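Local coordinates for mandelate racemase/muconate lactonizing enzyme family protein (Roseovarius sp. TM1035, PDB 3T9P) that probably works as an isomerase of the enolase superfamily, drawing a proton from the carbon next to a substrate carboxylate, though its actual substrate is not established, at residues A58-T61 with C62-H66; E119-V123 with A124-G128; K220-D224 with N225-H229; G347-L350 with G351-R355. One frame throughout, in Å; residues are numbered along the deposited sequence.

Contact 1 (A58-T61 with C62-H66); sequences ADIT and CTIFH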
ATOM      1  N   ALA A  58       8.116  -8.598  10.144  1.00 13.19           N
ATOM      2  CA  ALA A  58       7.011  -8.893  11.024  1.00 12.93           C
ATOM      3  C   ALA A  58       6.991  -7.955  12.230  1.00 13.07           C
ATOM      4  O   ALA A  58       5.965  -7.623  12.695  1.00 13.90           O
ATOM      5  CB  ALA A  58       6.957 -10.416  11.438  1.00 11.31           C
ATOM      6  N   ASP A  59       8.156  -7.565  12.691  1.00 13.26           N
ATOM      7  CA  ASP A  59       8.305  -6.632  13.785  1.00 14.07           C
ATOM      8  C   ASP A  59       7.684  -5.270  13.434  1.00 12.94           C
ATOM      9  O   ASP A  59       6.951  -4.754  14.194  1.00 14.17           O
ATOM     10  CB  ASP A  59       9.764  -6.484  14.225  1.00 13.78           C
ATOM     11  CG  ASP A  59      10.680  -5.966  13.159  1.00 17.37           C
ATOM     12  OD1 ASP A  59      10.541  -6.319  12.033  1.00 19.45           O
ATOM     13  OD2 ASP A  59      11.561  -5.228  13.466  1.00 17.37           O
ATOM     14  N   ILE A  60       7.945  -4.770  12.246  1.00 11.92           N
ATOM     15  CA  ILE A  60       7.309  -3.470  11.859  1.00 10.87           C
ATOM     16  C   ILE A  60       5.806  -3.714  11.769  1.00 11.79           C
ATOM     17  O   ILE A  60       4.977  -2.895  12.243  1.00 12.05           O
ATOM     18  CB  ILE A  60       7.920  -2.995  10.524  1.00 12.17           C
ATOM     19  CG1 ILE A  60       9.444  -2.737  10.722  1.00 14.48           C
ATOM     20  CG2 ILE A  60       7.129  -1.661  10.036  1.00  9.36           C
ATOM     21  CD1 ILE A  60      10.151  -2.362   9.294  1.00 14.39           C
ATOM     22  N   THR A  61       5.436  -4.806  11.127  1.00 12.12           N
ATOM     23  CA  THR A  61       4.039  -5.085  10.981  1.00 13.05           C
ATOM     24  C   THR A  61       3.312  -5.164  12.353  1.00 13.36           C
ATOM     25  O   THR A  61       2.147  -4.739  12.499  1.00 12.61           O
ATOM     26  CB  THR A  61       3.905  -6.431  10.234  1.00 11.84           C
ATOM     27  OG1 THR A  61       4.462  -6.294   8.923  1.00 10.73           O
ATOM     28  CG2 THR A  61       2.397  -6.794  10.090  1.00 12.03           C
ATOM     29  N   CYS A  62       3.984  -5.705  13.390  1.00 15.12           N
ATOM     30  CA  CYS A  62       3.311  -5.810  14.743  1.00 14.08           C
ATOM     31  C   CYS A  62       3.228  -4.447  15.441  1.00 13.45           C
ATOM     32  O   CYS A  62       2.236  -4.149  16.086  1.00 13.18           O
ATOM     33  CB  CYS A  62       4.010  -6.906  15.659  1.00 15.53           C
ATOM     34  SG  CYS A  62       3.579  -8.647  15.115  1.00 15.79           S
ATOM     35  N   THR A  63       4.170  -3.575  15.195  1.00 12.30           N
ATOM     36  CA  THR A  63       4.060  -2.220  15.668  1.00 12.36           C
ATOM     37  C   THR A  63       2.826  -1.548  15.033  1.00 12.69           C
ATOM     38  O   THR A  63       2.054  -0.921  15.680  1.00 12.20           O
ATOM     39  CB  THR A  63       5.298  -1.412  15.290  1.00 14.59           C
ATOM     40  OG1 THR A  63       6.449  -1.953  15.925  1.00 16.09           O
ATOM     41  CG2 THR A  63       5.104   0.045  15.634  1.00 13.99           C
ATOM     42  N   ILE A  64       2.661  -1.775  13.745  1.00 11.50           N
ATOM     43  CA  ILE A  64       1.525  -1.304  12.996  1.00  9.04           C
ATOM     44  C   ILE A  64       0.203  -1.913  13.497  1.00 11.51           C
ATOM     45  O   ILE A  64      -0.777  -1.240  13.573  1.00 12.88           O
ATOM     46  CB  ILE A  64       1.700  -1.541  11.494  1.00  8.13           C
ATOM     47  CG1 ILE A  64       2.822  -0.678  10.955  1.00  8.01           C
ATOM     48  CG2 ILE A  64       0.381  -1.334  10.758  1.00  8.40           C
ATOM     49  CD1 ILE A  64       3.191  -0.885   9.584  1.00 13.26           C
ATOM     50  N   PHE A  65       0.233  -3.187  13.846  1.00 11.33           N
ATOM     51  CA  PHE A  65      -0.947  -3.881  14.310  1.00 12.64           C
ATOM     52  C   PHE A  65      -1.449  -3.166  15.544  1.00 13.62           C
ATOM     53  O   PHE A  65      -2.586  -2.847  15.648  1.00 14.59           O
ATOM     54  CB  PHE A  65      -0.590  -5.328  14.680  1.00 12.35           C
ATOM     55  CG  PHE A  65      -1.711  -6.118  15.245  1.00 12.54           C
ATOM     56  CD1 PHE A  65      -2.479  -6.899  14.437  1.00 11.73           C
ATOM     57  CD2 PHE A  65      -2.006  -6.094  16.596  1.00 16.37           C
ATOM     58  CE1 PHE A  65      -3.504  -7.611  14.942  1.00 15.65           C
ATOM     59  CE2 PHE A  65      -3.035  -6.840  17.119  1.00 12.25           C
ATOM     60  CZ  PHE A  65      -3.774  -7.575  16.313  1.00 12.66           C
ATOM     61  N   HIS A  66      -0.548  -2.889  16.442  1.00 14.30           N
ATOM     62  CA  HIS A  66      -0.993  -2.251  17.716  1.00 16.26           C
ATOM     63  C   HIS A  66      -1.321  -0.771  17.476  1.00 16.29           C
ATOM     64  O   HIS A  66      -2.187  -0.223  18.145  1.00 17.66           O
ATOM     65  CB  HIS A  66      -0.000  -2.387  18.845  1.00 13.66           C
ATOM     66  CG  HIS A  66       0.110  -3.816  19.323  1.00 13.57           C
ATOM     67  ND1 HIS A  66      -0.873  -4.405  20.083  1.00 16.96           N
ATOM     68  CD2 HIS A  66       0.992  -4.790  19.025  1.00 13.87           C
ATOM     69  CE1 HIS A  66      -0.563  -5.677  20.297  1.00 17.41           C
ATOM     70  NE2 HIS A  66       0.586  -5.931  19.703  1.00 14.60           N
TER
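Ile60 and Ile64 stand one helical turn apart, and the CG2 branch of Ile60 meets CD1 of Ile64 at 4.0 Å. In Ile64, CG1 lies beside the backbone N (chi1 -67°), which lays it 3.3 Å from Ile60 O; with chi2 extended (174°), CD1 reaches Ile60 CG2. The same Ile60 O accepts the N-H of Ile64 at 3.0 Å. On either side of it in the ladder, Thr63 N reaches Asp59 O at 3.2 Å and Phe65 N reaches Thr61 O at 2.8 Å. This succession of bonds four residues apart is the alpha-helix 58-73, which belongs to the N-terminal capping domain of the enolase-type fold and rests on that domain's antiparallel sheet. Next in line, Phe65 CD2 sits 3.9 Å above the plane of the His66 ring, over its centre, and the two nitrogens of that ring are hydrogen-bonded to Ser386 and Thr30. Thr61 faces helix 98-119, and its OG1 is hydrogen-bonded to Asn57 O. Asp59 forms a salt bridge with Arg67 of the second subunit, on which Ile60 also packs, while Thr63 packs on Ile60 of the second subunit.

Contact 2 (E119-V123 with A124-G128); sequences EGKPV and ATLLG
Glu119, at the end of helix 98-119, brings its carboxylate against a leucine of the next short helix: OE1 lies 3.7 Å from Leu126 CD2. That oxygen also takes Lys121 NZ in a salt bridge of 3.2 Å, met nearly along its C-O axis, while OE2 pairs with Arg115. Shared between two cations, the carboxylate is probably stabilised in its charged form. Gly120 turns the chain with positive phi, and Lys121 then runs out in an extended chain whose aliphatic part does the packing. Its CB is 3.9 Å from Leu126 CD2, and its CD is 4.0 Å from Thr125 CG2, the lysine and threonine side chains crossing at about a right angle. Pro122 is the N-cap, and its CD comes within 3.7 Å of Thr125 OG1. Its carbonyl receives Leu126 N, with a weak, more bent bond from Thr125 N. Val123 starts the helix. Its CG1 is anti to the backbone N (chi1 171°), which swings that methyl alongside Leu127, 3.9 Å from CG; the two side chains point the same way. Val123 O in turn holds Leu127 N at 2.9 Å. The single turn closes in a Schellman motif with Gly128 as C-prime residue, Gly128 N bonded to Thr125 O and Gly129 N to Ala124 O. Trp112 of helix 98-119 touches Val123, Leu126 and Leu127; His320 of helix 313-322 meets Pro122, Val123 and the N-H of Ala124; and Leu127 reaches on to Met287 and Leu291 of helix 287-299.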
ATOM      1  N   GLU A 119     -16.569 -23.471  18.274  1.00 24.31           N
ATOM      2  CA  GLU A 119     -17.490 -24.368  17.611  1.00 26.10           C
ATOM      3  C   GLU A 119     -17.045 -25.790  17.453  1.00 26.01           C
ATOM      4  O   GLU A 119     -17.870 -26.620  17.036  1.00 28.14           O
ATOM      5  CB  GLU A 119     -17.973 -23.823  16.253  1.00 25.56           C
ATOM      6  CG  GLU A 119     -18.582 -22.443  16.446  1.00 26.87           C
ATOM      7  CD  GLU A 119     -19.316 -21.935  15.229  1.00 37.97           C
ATOM      8  OE1 GLU A 119     -19.724 -22.743  14.324  1.00 42.91           O
ATOM      9  OE2 GLU A 119     -19.484 -20.698  15.140  1.00 40.29           O
ATOM     10  N   GLY A 120     -15.804 -26.110  17.797  1.00 24.22           N
ATOM     11  CA  GLY A 120     -15.287 -27.447  17.579  1.00 24.51           C
ATOM     12  C   GLY A 120     -15.079 -27.833  16.089  1.00 25.45           C
ATOM     13  O   GLY A 120     -15.144 -29.029  15.746  1.00 23.95           O
ATOM     14  N   LYS A 121     -14.816 -26.850  15.218  1.00 20.22           N
ATOM     15  CA  LYS A 121     -14.805 -27.090  13.777  1.00 21.55           C
ATOM     16  C   LYS A 121     -13.477 -26.558  13.180  1.00 20.79           C
ATOM     17  O   LYS A 121     -13.023 -25.472  13.586  1.00 19.38           O
ATOM     18  CB  LYS A 121     -15.950 -26.315  13.138  1.00 22.61           C
ATOM     19  CG  LYS A 121     -17.374 -27.059  13.312  1.00 26.80           C
ATOM     20  CD  LYS A 121     -18.537 -26.127  12.911  1.00 31.66           C
ATOM     21  CE  LYS A 121     -19.902 -26.787  13.242  1.00 34.92           C
ATOM     22  NZ  LYS A 121     -20.754 -25.575  13.333  1.00 42.48           N
ATOM     23  N   PRO A 122     -12.861 -27.295  12.220  1.00 21.45           N
ATOM     24  CA  PRO A 122     -11.768 -26.666  11.381  1.00 20.11           C
ATOM     25  C   PRO A 122     -12.269 -25.429  10.584  1.00 19.67           C
ATOM     26  O   PRO A 122     -13.452 -25.360  10.191  1.00 18.66           O
ATOM     27  CB  PRO A 122     -11.424 -27.744  10.334  1.00 18.93           C
ATOM     28  CG  PRO A 122     -12.144 -29.024  10.784  1.00 22.29           C
ATOM     29  CD  PRO A 122     -13.280 -28.636  11.719  1.00 20.07           C
ATOM     30  N   VAL A 123     -11.371 -24.480  10.334  1.00 18.18           N
ATOM     31  CA  VAL A 123     -11.794 -23.236   9.650  1.00 17.43           C
ATOM     32  C   VAL A 123     -12.389 -23.589   8.321  1.00 16.84           C
ATOM     33  O   VAL A 123     -13.447 -22.999   7.898  1.00 18.37           O
ATOM     34  CB  VAL A 123     -10.606 -22.271   9.444  1.00 17.12           C
ATOM     35  CG1 VAL A 123     -11.044 -21.122   8.535  1.00 15.95           C
ATOM     36  CG2 VAL A 123     -10.204 -21.730  10.833  1.00 12.96           C
ATOM     37  N   ALA A 124     -11.834 -24.605   7.694  1.00 17.85           N
ATOM     38  CA  ALA A 124     -12.364 -25.085   6.359  1.00 19.47           C
ATOM     39  C   ALA A 124     -13.878 -25.379   6.451  1.00 21.32           C
ATOM     40  O   ALA A 124     -14.635 -25.087   5.513  1.00 21.99           O
ATOM     41  CB  ALA A 124     -11.636 -26.353   5.891  1.00 18.63           C
ATOM     42  N   THR A 125     -14.281 -25.965   7.576  1.00 21.68           N
ATOM     43  CA  THR A 125     -15.746 -26.276   7.824  1.00 23.32           C
ATOM     44  C   THR A 125     -16.541 -24.976   8.041  1.00 21.69           C
ATOM     45  O   THR A 125     -17.555 -24.742   7.379  1.00 22.93           O
ATOM     46  CB  THR A 125     -15.919 -27.282   9.002  1.00 22.99           C
ATOM     47  OG1 THR A 125     -15.307 -28.514   8.620  1.00 25.05           O
ATOM     48  CG2 THR A 125     -17.462 -27.470   9.355  1.00 24.66           C
ATOM     49  N   LEU A 126     -16.016 -24.061   8.849  1.00 21.25           N
ATOM     50  CA  LEU A 126     -16.651 -22.733   8.986  1.00 21.34           C
ATOM     51  C   LEU A 126     -16.858 -22.061   7.666  1.00 23.11           C
ATOM     52  O   LEU A 126     -17.827 -21.301   7.505  1.00 23.17           O
ATOM     53  CB  LEU A 126     -15.884 -21.752   9.948  1.00 19.89           C
ATOM     54  CG  LEU A 126     -15.575 -22.315  11.315  1.00 23.19           C
ATOM     55  CD1 LEU A 126     -14.767 -21.197  12.049  1.00 24.04           C
ATOM     56  CD2 LEU A 126     -16.865 -22.648  12.039  1.00 26.39           C
ATOM     57  N   LEU A 127     -16.011 -22.352   6.678  1.00 23.56           N
ATOM     58  CA  LEU A 127     -16.086 -21.681   5.401  1.00 24.46           C
ATOM     59  C   LEU A 127     -16.938 -22.410   4.382  1.00 26.13           C
ATOM     60  O   LEU A 127     -16.909 -22.074   3.217  1.00 27.67           O
ATOM     61  CB  LEU A 127     -14.647 -21.373   4.836  1.00 23.27           C
ATOM     62  CG  LEU A 127     -13.693 -20.488   5.698  1.00 21.12           C
ATOM     63  CD1 LEU A 127     -12.364 -20.132   4.938  1.00 24.31           C
ATOM     64  CD2 LEU A 127     -14.377 -19.240   5.951  1.00 24.20           C
ATOM     65  N   GLY A 128     -17.693 -23.415   4.798  1.00 28.45           N
ATOM     66  CA  GLY A 128     -18.476 -24.196   3.835  1.00 29.00           C
ATOM     67  C   GLY A 128     -17.770 -25.424   3.217  1.00 30.65           C
ATOM     68  O   GLY A 128     -18.343 -26.051   2.336  1.00 32.02           O
TER

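Contact 3 (K220-D224 with N225-H229); sequences KLLQD and NGIGH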
ATOM      1  N   LYS A 220       7.153 -19.545 -25.302  1.00 18.44           N
ATOM      2  CA  LYS A 220       7.177 -20.642 -26.332  1.00 20.38           C
ATOM      3  C   LYS A 220       8.160 -21.788 -26.006  1.00 19.53           C
ATOM      4  O   LYS A 220       7.847 -22.939 -26.257  1.00 16.87           O
ATOM      5  CB  LYS A 220       7.449 -20.036 -27.699  1.00 21.21           C
ATOM      6  CG  LYS A 220       6.337 -19.113 -28.136  1.00 20.17           C
ATOM      7  CD  LYS A 220       6.752 -18.396 -29.350  1.00 26.33           C
ATOM      8  CE  LYS A 220       5.552 -17.596 -29.806  1.00 32.42           C
ATOM      9  NZ  LYS A 220       6.046 -16.806 -30.940  1.00 35.71           N
ATOM     10  N   LEU A 221       9.295 -21.489 -25.362  1.00 19.10           N
ATOM     11  CA  LEU A 221      10.174 -22.551 -24.861  1.00 19.63           C
ATOM     12  C   LEU A 221       9.525 -23.353 -23.724  1.00 19.44           C
ATOM     13  O   LEU A 221       9.685 -24.617 -23.664  1.00 19.43           O
ATOM     14  CB  LEU A 221      11.492 -21.946 -24.398  1.00 20.62           C
ATOM     15  CG  LEU A 221      12.292 -21.204 -25.500  1.00 25.22           C
ATOM     16  CD1 LEU A 221      13.530 -20.364 -24.965  1.00 25.17           C
ATOM     17  CD2 LEU A 221      12.719 -22.157 -26.660  1.00 32.62           C
ATOM     18  N   LEU A 222       8.748 -22.653 -22.850  1.00 16.57           N
ATOM     19  CA  LEU A 222       8.026 -23.337 -21.749  1.00 16.20           C
ATOM     20  C   LEU A 222       7.035 -24.311 -22.397  1.00 15.53           C
ATOM     21  O   LEU A 222       6.909 -25.431 -21.937  1.00 17.87           O
ATOM     22  CB  LEU A 222       7.193 -22.352 -20.862  1.00 12.55           C
ATOM     23  CG  LEU A 222       8.075 -21.258 -20.169  1.00 15.85           C
ATOM     24  CD1 LEU A 222       7.206 -20.239 -19.405  1.00 14.67           C
ATOM     25  CD2 LEU A 222       9.120 -21.873 -19.236  1.00 15.74           C
ATOM     26  N   GLN A 223       6.301 -23.836 -23.396  1.00 18.17           N
ATOM     27  CA  GLN A 223       5.295 -24.716 -24.088  1.00 18.94           C
ATOM     28  C   GLN A 223       5.985 -25.982 -24.722  1.00 20.71           C
ATOM     29  O   GLN A 223       5.496 -27.146 -24.626  1.00 21.24           O
ATOM     30  CB  GLN A 223       4.502 -23.873 -25.065  1.00 17.48           C
ATOM     31  CG  GLN A 223       3.555 -22.919 -24.347  1.00 17.20           C
ATOM     32  CD  GLN A 223       2.819 -21.941 -25.248  1.00 17.53           C
ATOM     33  OE1 GLN A 223       3.195 -21.686 -26.455  1.00 21.34           O
ATOM     34  NE2 GLN A 223       1.785 -21.338 -24.711  1.00 15.51           N
ATOM     35  N   ASP A 224       7.140 -25.780 -25.354  1.00 21.52           N
ATOM     36  CA  ASP A 224       7.865 -26.890 -25.973  1.00 21.78           C
ATOM     37  C   ASP A 224       8.195 -27.912 -24.943  1.00 24.19           C
ATOM     38  O   ASP A 224       8.352 -29.126 -25.262  1.00 23.99           O
ATOM     39  CB  ASP A 224       9.232 -26.372 -26.491  1.00 21.71           C
ATOM     40  CG  ASP A 224       9.099 -25.594 -27.789  1.00 27.69           C
ATOM     41  OD1 ASP A 224       8.027 -25.690 -28.483  1.00 27.38           O
ATOM     42  OD2 ASP A 224      10.078 -24.882 -28.126  1.00 32.54           O
ATOM     43  N   ASN A 225       8.506 -27.429 -23.730  1.00 19.91           N
ATOM     44  CA  ASN A 225       8.773 -28.316 -22.637  1.00 20.81           C
ATOM     45  C   ASN A 225       7.606 -28.800 -21.738  1.00 19.51           C
ATOM     46  O   ASN A 225       7.846 -29.398 -20.665  1.00 21.62           O
ATOM     47  CB  ASN A 225       9.868 -27.636 -21.787  1.00 20.74           C
ATOM     48  CG  ASN A 225      11.169 -27.624 -22.531  1.00 23.86           C
ATOM     49  OD1 ASN A 225      11.496 -26.668 -23.257  1.00 27.71           O
ATOM     50  ND2 ASN A 225      11.847 -28.760 -22.478  1.00 20.78           N
ATOM     51  N   GLY A 226       6.390 -28.528 -22.155  1.00 19.95           N
ATOM     52  CA  GLY A 226       5.171 -29.031 -21.462  1.00 21.41           C
ATOM     53  C   GLY A 226       4.825 -28.267 -20.175  1.00 20.97           C
ATOM     54  O   GLY A 226       4.228 -28.847 -19.326  1.00 20.90           O
ATOM     55  N   ILE A 227       5.250 -26.993 -20.028  1.00 20.01           N
ATOM     56  CA  ILE A 227       5.041 -26.196 -18.790  1.00 18.73           C
ATOM     57  C   ILE A 227       3.756 -25.481 -19.035  1.00 17.66           C
ATOM     58  O   ILE A 227       3.629 -24.698 -19.999  1.00 19.21           O
ATOM     59  CB  ILE A 227       6.170 -25.123 -18.525  1.00 19.52           C
ATOM     60  CG1 ILE A 227       7.611 -25.660 -18.436  1.00 26.08           C
ATOM     61  CG2 ILE A 227       5.803 -24.192 -17.398  1.00 20.99           C
ATOM     62  CD1 ILE A 227       7.815 -26.890 -17.823  1.00 31.36           C
ATOM     63  N   GLY A 228       2.788 -25.723 -18.168  1.00 18.06           N
ATOM     64  CA  GLY A 228       1.405 -25.262 -18.382  1.00 18.52           C
ATOM     65  C   GLY A 228       0.986 -24.034 -17.596  1.00 18.68           C
ATOM     66  O   GLY A 228      -0.139 -23.592 -17.738  1.00 17.27           O
ATOM     67  N   HIS A 229       1.942 -23.482 -16.785  1.00 17.17           N
ATOM     68  CA  HIS A 229       1.680 -22.353 -15.850  1.00 15.37           C
ATOM     69  C   HIS A 229       2.885 -21.389 -15.876  1.00 14.00           C
ATOM     70  O   HIS A 229       4.007 -21.801 -15.593  1.00 15.30           O
ATOM     71  CB  HIS A 229       1.442 -22.987 -14.425  1.00 14.49           C
ATOM     72  CG  HIS A 229       1.143 -22.056 -13.328  1.00 14.90           C
ATOM     73  ND1 HIS A 229       2.088 -21.172 -12.810  1.00 21.54           N
ATOM     74  CD2 HIS A 229       0.052 -21.959 -12.517  1.00 16.66           C
ATOM     75  CE1 HIS A 229       1.571 -20.555 -11.751  1.00 16.84           C
ATOM     76  NE2 HIS A 229       0.341 -21.015 -11.557  1.00 21.35           N
TER
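The flat amide of Asn225 folds back to Leu221 O, with CG 3.5 Å from that oxygen. It gets there because CG lies beside its own backbone N (chi1 -69°), and this N-H is itself bonded to Leu221 O at 3.0 Å. The peptide carbonyls of the last turn are approached partly over their faces. Ile227 N meets Leu222 O at 3.0 Å from 38° out of the carbonyl plane, yet with a nearly straight N-H. Gly226 N stands still higher over Gln223 O, 68° out of plane at the same 3.0 Å, so neither donor lies on a lone pair. These two bonds, one spanning five residues and the other three, define a Schellman motif, and Gly226 with its positive phi is the C-prime residue that ends helix 212-224. The hydrophobic contact that commonly accompanies the motif is present too: Leu222 CB and Ile227 CB are 3.8 Å apart, and Ile227 CG1 rests 3.6 Å from Leu222 O, its side chain slanting across that of the leucine. The chain is thereby turned from helix 212-224 to strand 229-231 of the barrel domain. Leu222 and Asn225 pack on Val189 of helix 184-196, Leu222 also meets Val204 of strand 201-205, and Gly228 and His229 make backbone hydrogen bonds with Lys202 and Val204 of that strand, which runs parallel to 229-231.

Contact 4 (G347-L350 with G351-R355); sequences GLFL and GDPYR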
ATOM      1  N   GLY A 347      10.676 -25.017  14.070  1.00 25.29           N
ATOM      2  CA  GLY A 347      10.189 -24.899  15.434  1.00 24.14           C
ATOM      3  C   GLY A 347       9.027 -23.934  15.650  1.00 23.38           C
ATOM      4  O   GLY A 347       8.694 -23.646  16.807  1.00 25.08           O
ATOM      5  N   LEU A 348       8.354 -23.453  14.585  1.00 21.26           N
ATOM      6  CA  LEU A 348       7.189 -22.611  14.836  1.00 18.88           C
ATOM      7  C   LEU A 348       6.075 -23.401  15.436  1.00 19.35           C
ATOM      8  O   LEU A 348       5.434 -22.894  16.400  1.00 20.26           O
ATOM      9  CB  LEU A 348       6.673 -21.912  13.547  1.00 19.37           C
ATOM     10  CG  LEU A 348       7.658 -21.024  12.872  1.00 14.24           C
ATOM     11  CD1 LEU A 348       7.027 -20.512  11.529  1.00 19.19           C
ATOM     12  CD2 LEU A 348       8.154 -19.901  13.774  1.00 14.99           C
ATOM     13  N   PHE A 349       5.831 -24.627  14.904  1.00 17.03           N
ATOM     14  CA  PHE A 349       4.656 -25.379  15.303  1.00 17.64           C
ATOM     15  C   PHE A 349       5.097 -26.730  15.943  1.00 19.28           C
ATOM     16  O   PHE A 349       6.152 -27.246  15.592  1.00 19.69           O
ATOM     17  CB  PHE A 349       3.810 -25.667  14.039  1.00 15.61           C
ATOM     18  CG  PHE A 349       3.454 -24.394  13.320  1.00 13.36           C
ATOM     19  CD1 PHE A 349       2.659 -23.448  13.946  1.00 17.36           C
ATOM     20  CD2 PHE A 349       3.949 -24.134  12.016  1.00 14.86           C
ATOM     21  CE1 PHE A 349       2.296 -22.191  13.290  1.00 20.01           C
ATOM     22  CE2 PHE A 349       3.566 -22.912  11.335  1.00 16.01           C
ATOM     23  CZ  PHE A 349       2.763 -21.937  12.014  1.00 20.84           C
ATOM     24  N   LEU A 350       4.274 -27.278  16.818  1.00 18.92           N
ATOM     25  CA  LEU A 350       4.491 -28.630  17.355  1.00 19.92           C
ATOM     26  C   LEU A 350       3.883 -29.659  16.403  1.00 23.32           C
ATOM     27  O   LEU A 350       2.975 -29.313  15.591  1.00 23.34           O
ATOM     28  CB  LEU A 350       3.814 -28.746  18.730  1.00 18.52           C
ATOM     29  CG  LEU A 350       4.404 -27.807  19.812  1.00 18.61           C
ATOM     30  CD1 LEU A 350       3.656 -27.762  21.128  1.00 20.57           C
ATOM     31  CD2 LEU A 350       5.901 -28.036  20.002  1.00 21.18           C
ATOM     32  N   GLY A 351       4.377 -30.905  16.449  1.00 22.59           N
ATOM     33  CA  GLY A 351       3.806 -31.964  15.572  1.00 23.28           C
ATOM     34  C   GLY A 351       4.209 -31.838  14.080  1.00 23.68           C
ATOM     35  O   GLY A 351       5.242 -31.359  13.702  1.00 24.66           O
ATOM     36  N   ASP A 352       3.388 -32.256  13.178  1.00 23.25           N
ATOM     37  CA  ASP A 352       3.891 -32.245  11.834  1.00 23.86           C
ATOM     38  C   ASP A 352       2.695 -31.798  10.969  1.00 22.20           C
ATOM     39  O   ASP A 352       2.166 -32.563  10.176  1.00 24.23           O
ATOM     40  CB  ASP A 352       4.297 -33.683  11.509  1.00 26.15           C
ATOM     41  CG  ASP A 352       5.081 -33.784  10.233  1.00 29.09           C
ATOM     42  OD1 ASP A 352       5.581 -32.751   9.741  1.00 36.41           O
ATOM     43  OD2 ASP A 352       5.189 -34.900   9.706  1.00 30.98           O
ATOM     44  N   PRO A 353       2.247 -30.544  11.138  1.00 20.74           N
ATOM     45  CA  PRO A 353       1.027 -30.094  10.379  1.00 19.95           C
ATOM     46  C   PRO A 353       1.224 -30.096   8.841  1.00 17.69           C
ATOM     47  O   PRO A 353       0.236 -30.250   8.080  1.00 18.93           O
ATOM     48  CB  PRO A 353       0.757 -28.669  10.952  1.00 20.65           C
ATOM     49  CG  PRO A 353       2.157 -28.203  11.431  1.00 20.37           C
ATOM     50  CD  PRO A 353       2.824 -29.495  11.998  1.00 19.41           C
ATOM     51  N   TYR A 354       2.471 -29.992   8.400  1.00 17.79           N
ATOM     52  CA  TYR A 354       2.787 -29.977   6.948  1.00 18.64           C
ATOM     53  C   TYR A 354       3.353 -31.288   6.393  1.00 19.68           C
ATOM     54  O   TYR A 354       4.007 -31.284   5.301  1.00 19.56           O
ATOM     55  CB  TYR A 354       3.675 -28.790   6.608  1.00 17.77           C
ATOM     56  CG  TYR A 354       3.016 -27.440   6.954  1.00 20.03           C
ATOM     57  CD1 TYR A 354       1.768 -27.105   6.441  1.00 13.23           C
ATOM     58  CD2 TYR A 354       3.660 -26.509   7.785  1.00 16.92           C
ATOM     59  CE1 TYR A 354       1.192 -25.891   6.710  1.00 19.75           C
ATOM     60  CE2 TYR A 354       3.055 -25.243   8.103  1.00 20.06           C
ATOM     61  CZ  TYR A 354       1.836 -24.933   7.545  1.00 18.17           C
ATOM     62  OH  TYR A 354       1.181 -23.731   7.796  1.00 16.73           O
ATOM     63  N   ARG A 355       2.982 -32.389   7.006  1.00 18.24           N
ATOM     64  CA  ARG A 355       3.350 -33.678   6.473  1.00 20.75           C
ATOM     65  C   ARG A 355       2.769 -33.848   5.065  1.00 19.39           C
ATOM     66  O   ARG A 355       1.645 -33.542   4.819  1.00 20.37           O
ATOM     67  CB  ARG A 355       2.751 -34.779   7.302  1.00 22.04           C
ATOM     68  CG  ARG A 355       3.191 -36.109   6.878  1.00 27.34           C
ATOM     69  CD  ARG A 355       2.720 -37.177   7.778  1.00 37.73           C
ATOM     70  NE  ARG A 355       3.422 -38.384   7.472  1.00 49.10           N
ATOM     71  CZ  ARG A 355       2.933 -39.379   6.750  1.00 53.72           C
ATOM     72  NH1 ARG A 355       1.684 -39.315   6.280  1.00 58.12           N
ATOM     73  NH2 ARG A 355       3.680 -40.436   6.514  1.00 50.78           N
TER
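Between Phe349 and Pro353, which touch, the chain is extended through Leu350, bends at Gly351 with positive phi, and enters a type I beta turn from Asp352 to Arg355, closed by Arg355 N to Asp352 O at 3.3 Å. Pro353 takes the second position of that turn, where its ring-fixed phi suits the geometry. The bend brings the proline back over the residues before the glycine: its CG lies 4.0 Å from Phe349 CB, and its CD is 3.6 Å from Leu350 O. Contact across the loop is thus mainly apolar, within an irregular loop between strands 332-335 and 360-363 of the enolase-type barrel domain, lying at the surface. Farther out, Phe349 CE2 and Tyr354 CE2 meet at 4.0 Å, their side chains slanting past each other without a stack. In Tyr354, CG lies beside the backbone N (chi1 -60°), which lets the end of the ring come back to Phe349. One face of the Phe349 ring carries Leu348 CB, 3.8 Å above the plane and over the ring centre. Three side chains of the loop reach helix 313-322: Phe349 touches Leu313, Pro353 touches Met316, and the Tyr354 hydroxyl is hydrogen-bonded to Met316 N. Leu350 makes a backbone hydrogen bond with Glu372 and packs on Pro375 of helix 375-379.

Contact 1 is the buried member, inside one helix and at the subunit interface; contacts 2 and 3 are partly buried, and contact 4 lies at the surface. Residues 58-66 and 119-128 fall in the N-terminal family region, the other two contacts in the enolase-like one. Contacts 2 and 3 both end a helix with a Schellman motif, but contact 2 adds a salt bridge, whereas contact 3 relies on backbone bonds and one aliphatic pair. Contact 4 has no helix of its own and joins its halves through rings and a proline. Helix 313-322 receives side chains from both contact 2 and contact 4, whose centres are about 20 Å apart, while contact 3 lies across the chain's centre from contact 1.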